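Side-chain contacts in putative aminopeptidase (Leishmania major, PDB 5NTH), which probably removes amino acids from the N-terminal end of peptides as a manganese-dependent metalloaminopeptidase of the M17 (leucyl aminopeptidase) family: residues A331-A334 and V335-M339; Y400-T403 and G404-F408. All coordinates share one frame; numbering follows the deposited sequence.

Contact 1 of 2, residues A331-A334 and V335-M339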
loop_
_atom_site.group_PDB
_atom_site.type_symbol
_atom_site.label_atom_id
_atom_site.label_comp_id
_atom_site.label_asym_id
_atom_site.label_seq_id
_atom_site.Cartn_x
_atom_site.Cartn_y
_atom_site.Cartn_z
ATOM N N ALA A 331 -40.104 -1.364 8.671
ATOM C CA ALA A 331 -40.834 -0.325 9.407
ATOM C C ALA A 331 -42.178 -0.018 8.759
ATOM O O ALA A 331 -43.208 0.009 9.450
ATOM C CB ALA A 331 -40.032 0.940 9.535
ATOM N N PHE A 332 -42.207 0.188 7.450
ATOM C CA PHE A 332 -43.508 0.322 6.737
ATOM C C PHE A 332 -44.528 -0.770 7.120
ATOM O O PHE A 332 -45.686 -0.477 7.392
ATOM C CB PHE A 332 -43.300 0.324 5.236
ATOM C CG PHE A 332 -44.564 0.379 4.426
ATOM C CD1 PHE A 332 -45.184 1.586 4.170
ATOM C CD2 PHE A 332 -45.071 -0.762 3.844
ATOM C CE1 PHE A 332 -46.321 1.643 3.371
ATOM C CE2 PHE A 332 -46.193 -0.721 3.050
ATOM C CZ PHE A 332 -46.838 0.484 2.823
ATOM N N ILE A 333 -44.069 -2.012 7.179
ATOM C CA ILE A 333 -44.923 -3.170 7.428
ATOM C C ILE A 333 -45.518 -3.108 8.814
ATOM O O ILE A 333 -46.716 -3.326 8.970
ATOM C CB ILE A 333 -44.114 -4.461 7.254
ATOM C CG1 ILE A 333 -43.809 -4.606 5.763
ATOM C CG2 ILE A 333 -44.850 -5.683 7.819
ATOM C CD1 ILE A 333 -42.987 -5.830 5.406
ATOM N N ALA A 334 -44.670 -2.820 9.797
ATOM C CA ALA A 334 -45.067 -2.750 11.184
ATOM C C ALA A 334 -46.049 -1.599 11.439
ATOM O O ALA A 334 -47.086 -1.779 12.100
ATOM C CB ALA A 334 -43.851 -2.575 12.045
ATOM N N VAL A 335 -45.707 -0.424 10.917
ATOM C CA VAL A 335 -46.579 0.739 10.980
ATOM C C VAL A 335 -47.927 0.443 10.364
ATOM O O VAL A 335 -48.928 0.574 11.029
ATOM C CB VAL A 335 -45.993 1.949 10.267
ATOM C CG1 VAL A 335 -47.031 3.043 10.140
ATOM C CG2 VAL A 335 -44.799 2.466 11.052
ATOM N N VAL A 336 -47.962 0.042 9.106
ATOM C CA VAL A 336 -49.228 -0.345 8.510
ATOM C C VAL A 336 -49.972 -1.417 9.302
ATOM O O VAL A 336 -51.195 -1.383 9.389
ATOM C CB VAL A 336 -49.051 -0.783 7.064
ATOM C CG1 VAL A 336 -50.272 -1.536 6.539
ATOM C CG2 VAL A 336 -48.771 0.420 6.202
ATOM N N ARG A 337 -49.254 -2.383 9.855
ATOM C CA ARG A 337 -49.904 -3.430 10.638
ATOM C C ARG A 337 -50.555 -2.845 11.869
ATOM O O ARG A 337 -51.624 -3.303 12.281
ATOM C CB ARG A 337 -48.906 -4.506 11.055
ATOM C CG ARG A 337 -48.889 -5.644 10.073
ATOM C CD ARG A 337 -47.741 -6.601 10.298
ATOM N NE ARG A 337 -47.813 -7.747 9.377
ATOM C CZ ARG A 337 -46.823 -8.614 9.169
ATOM N NH1 ARG A 337 -45.650 -8.505 9.803
ATOM N NH2 ARG A 337 -47.001 -9.589 8.302
ATOM N N SER A 338 -49.893 -1.860 12.477
ATOM C CA SER A 338 -50.417 -1.211 13.659
ATOM C C SER A 338 -51.710 -0.407 13.295
ATOM O O SER A 338 -52.739 -0.473 13.982
ATOM C CB SER A 338 -49.323 -0.345 14.291
ATOM O OG SER A 338 -49.792 0.342 15.457
ATOM N N MET A 339 -51.650 0.315 12.182
ATOM C CA MET A 339 -52.803 1.034 11.629
ATOM C C MET A 339 -54.034 0.141 11.453
ATOM O O MET A 339 -55.142 0.545 11.789
ATOM C CB MET A 339 -52.441 1.708 10.290
ATOM C CG MET A 339 -51.607 2.949 10.474
ATOM S SD MET A 339 -51.338 3.889 8.970
ATOM C CE MET A 339 -50.474 2.733 7.998
#
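One face of the Phe332 ring carries the methyl CG2 of Val336, a CH-pi contact in which CG2 lies 4.0 Å from the ring centroid and 16° off the ring normal. One residue further on, the Arg337 guanidinium is met over one face by Ile333 CG2, which sits 3.4 Å above the plane and nearest to NH1. In both pairs the side chains run side by side in the same direction. Ile333 can offer that methyl because a chi1 of -70° sets CG1 beside the backbone N and leaves CG2 anti to it, while the arginine chain, extended from CG to NE, reaches back along the helix to lie against it. These are i to i+4 contacts within helix 323-341 of the catalytic domain, a helix packed between strand 275-282 of the large mixed sheet, on the Phe332 and Val336 side, and helices 229-243 and 528-536. Its backbone bonds keep the same spacing: Val335 N is hydrogen-bonded to Ala331 O at 2.9 Å, and Ser338 N reaches Ala334 O at 2.8 Å. At its polar tip Arg337 makes a weak, long ion pair through NH2 with Glu242, and the buried hydroxyl of Ser338 is hydrogen-bonded to Glu205.

Contact 2 of 2, residues Y400-T403 and G404-F408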
loop_
_atom_site.group_PDB
_atom_site.type_symbol
_atom_site.label_atom_id
_atom_site.label_comp_id
_atom_site.label_asym_id
_atom_site.label_seq_id
_atom_site.Cartn_x
_atom_site.Cartn_y
_atom_site.Cartn_z
ATOM N N TYR A 400 -36.287 11.749 -5.448
ATOM C CA TYR A 400 -37.037 12.489 -6.451
ATOM C C TYR A 400 -38.360 11.791 -6.748
ATOM O O TYR A 400 -39.414 12.402 -6.711
ATOM C CB TYR A 400 -36.256 12.742 -7.740
ATOM C CG TYR A 400 -37.057 13.637 -8.633
ATOM C CD1 TYR A 400 -37.018 15.033 -8.494
ATOM C CD2 TYR A 400 -37.959 13.089 -9.547
ATOM C CE1 TYR A 400 -37.820 15.861 -9.297
ATOM C CE2 TYR A 400 -38.773 13.895 -10.348
ATOM C CZ TYR A 400 -38.702 15.279 -10.226
ATOM O OH TYR A 400 -39.511 16.055 -11.006
ATOM N N TYR A 401 -38.322 10.507 -7.030
ATOM C CA TYR A 401 -39.580 9.759 -7.170
ATOM C C TYR A 401 -40.571 10.008 -6.036
ATOM O O TYR A 401 -41.750 10.193 -6.268
ATOM C CB TYR A 401 -39.365 8.254 -7.221
ATOM C CG TYR A 401 -40.690 7.558 -7.391
ATOM C CD1 TYR A 401 -41.219 7.390 -8.651
ATOM C CD2 TYR A 401 -41.456 7.135 -6.289
ATOM C CE1 TYR A 401 -42.453 6.794 -8.849
ATOM C CE2 TYR A 401 -42.704 6.535 -6.474
ATOM C CZ TYR A 401 -43.199 6.364 -7.771
ATOM O OH TYR A 401 -44.430 5.794 -8.043
ATOM N N ALA A 402 -40.086 9.941 -4.810
ATOM C CA ALA A 402 -40.951 9.973 -3.644
ATOM C C ALA A 402 -41.479 11.374 -3.409
ATOM O O ALA A 402 -42.601 11.527 -2.927
ATOM C CB ALA A 402 -40.213 9.487 -2.425
ATOM N N THR A 403 -40.687 12.387 -3.763
ATOM C CA THR A 403 -41.091 13.786 -3.547
ATOM C C THR A 403 -41.747 14.442 -4.726
ATOM O O THR A 403 -42.455 15.401 -4.531
ATOM C CB THR A 403 -39.919 14.689 -3.156
ATOM O OG1 THR A 403 -38.886 14.655 -4.157
ATOM C CG2 THR A 403 -39.396 14.265 -1.838
ATOM N N GLY A 404 -41.491 13.944 -5.932
ATOM C CA GLY A 404 -41.981 14.568 -7.155
ATOM C C GLY A 404 -42.809 13.734 -8.115
ATOM O O GLY A 404 -43.290 14.258 -9.098
ATOM N N GLU A 405 -42.977 12.448 -7.874
ATOM C CA GLU A 405 -43.721 11.610 -8.817
ATOM C C GLU A 405 -44.963 10.901 -8.246
ATOM O O GLU A 405 -45.759 10.316 -8.986
ATOM C CB GLU A 405 -42.748 10.607 -9.417
ATOM C CG GLU A 405 -41.737 11.255 -10.349
ATOM C CD GLU A 405 -42.334 11.653 -11.683
ATOM O OE1 GLU A 405 -43.464 11.197 -11.960
ATOM O OE2 GLU A 405 -41.673 12.398 -12.460
ATOM N N GLN A 406 -45.133 10.948 -6.934
ATOM C CA GLN A 406 -46.307 10.370 -6.313
ATOM C C GLN A 406 -47.494 11.321 -6.427
ATOM O O GLN A 406 -47.326 12.511 -6.725
ATOM C CB GLN A 406 -45.992 10.061 -4.864
ATOM C CG GLN A 406 -44.860 9.051 -4.751
ATOM C CD GLN A 406 -44.958 8.182 -3.516
ATOM O OE1 GLN A 406 -45.421 7.024 -3.571
ATOM N NE2 GLN A 406 -44.522 8.737 -2.384
ATOM N N ASP A 407 -48.697 10.788 -6.210
ATOM C CA ASP A 407 -49.917 11.622 -6.226
ATOM C C ASP A 407 -50.241 12.382 -4.921
ATOM O O ASP A 407 -51.309 12.954 -4.816
ATOM C CB ASP A 407 -51.138 10.860 -6.812
ATOM C CG ASP A 407 -51.718 9.726 -5.898
ATOM O OD1 ASP A 407 -51.543 9.679 -4.638
ATOM O OD2 ASP A 407 -52.408 8.849 -6.497
ATOM N N PHE A 408 -49.323 12.395 -3.948
ATOM C CA PHE A 408 -49.357 13.311 -2.784
ATOM C C PHE A 408 -47.939 13.856 -2.547
ATOM O O PHE A 408 -46.965 13.218 -2.918
ATOM C CB PHE A 408 -49.816 12.562 -1.546
ATOM C CG PHE A 408 -48.774 11.604 -0.979
ATOM C CD1 PHE A 408 -48.664 10.297 -1.440
ATOM C CD2 PHE A 408 -47.891 12.022 0.026
ATOM C CE1 PHE A 408 -47.700 9.427 -0.905
ATOM C CE2 PHE A 408 -46.928 11.156 0.542
ATOM C CZ PHE A 408 -46.842 9.856 0.083
#
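Gly404 N donates to Tyr400 O at 2.7 Å, the shortest polar bond here, with an N-H...O angle of 144°. One residue on, Glu405 N reaches Tyr401 O at 3.0 Å, but from above the carbonyl plane, 45° out of it, as the chain leaves helical geometry. Beyond that the backbone turns away, and a side chain takes up the next carbonyl: Gln406 NE2 makes a weak bond of 3.4 Å to Ala402 O, while its stronger partner is Ser353 OG on strand 349-361.

The Tyr401 ring lies along the start of the loop. Glu405 CB touches it at CD1, 3.6 Å away, and Gln406 CG touches CE2 at 3.7 Å; both side chains cross the tyrosine at about a right angle. Glu405 bends at CG (chi2 -74°), which brings its carboxylate to the other tyrosine: OE2 comes to the edge of the Tyr400 ring, in its plane, 3.9 Å from CE2. The same oxygen has a weak, long ion pair with Lys377, which probably helps to balance its charge.

Thr403 OG1 is turned back to Val399 O and also accepts from Ser501 N, while Arg503 bonds Thr403 O and Gln406 O, bridging the last turn and the loop. This is the C-terminal end of helix 391-404, where the chain passes through a short loop to parallel strand 412-417, the helix-to-strand half of a connection in the alpha/beta catalytic domain.

Both contacts are local and close no long loop; they lie in series, neither nesting nor crossing. From the N terminus, the chain first reaches contact 1 inside helix 323-341, then runs through strand 349-361 and the short strands 373-375 and 381-383 into helix 391-404, whose last turn and following loop form contact 2 before strand 412-417. Their centres are 21 Å apart and their nearest atoms about 9 Å, without touching. What they share is the eight-stranded sheet of the catalytic domain: each rests side chains on strand 275-282, contact 1 bringing in helices 229-243 and 528-536, contact 2 strands 291-300 and 349-361. Both stand away from the manganese and actinonin sites.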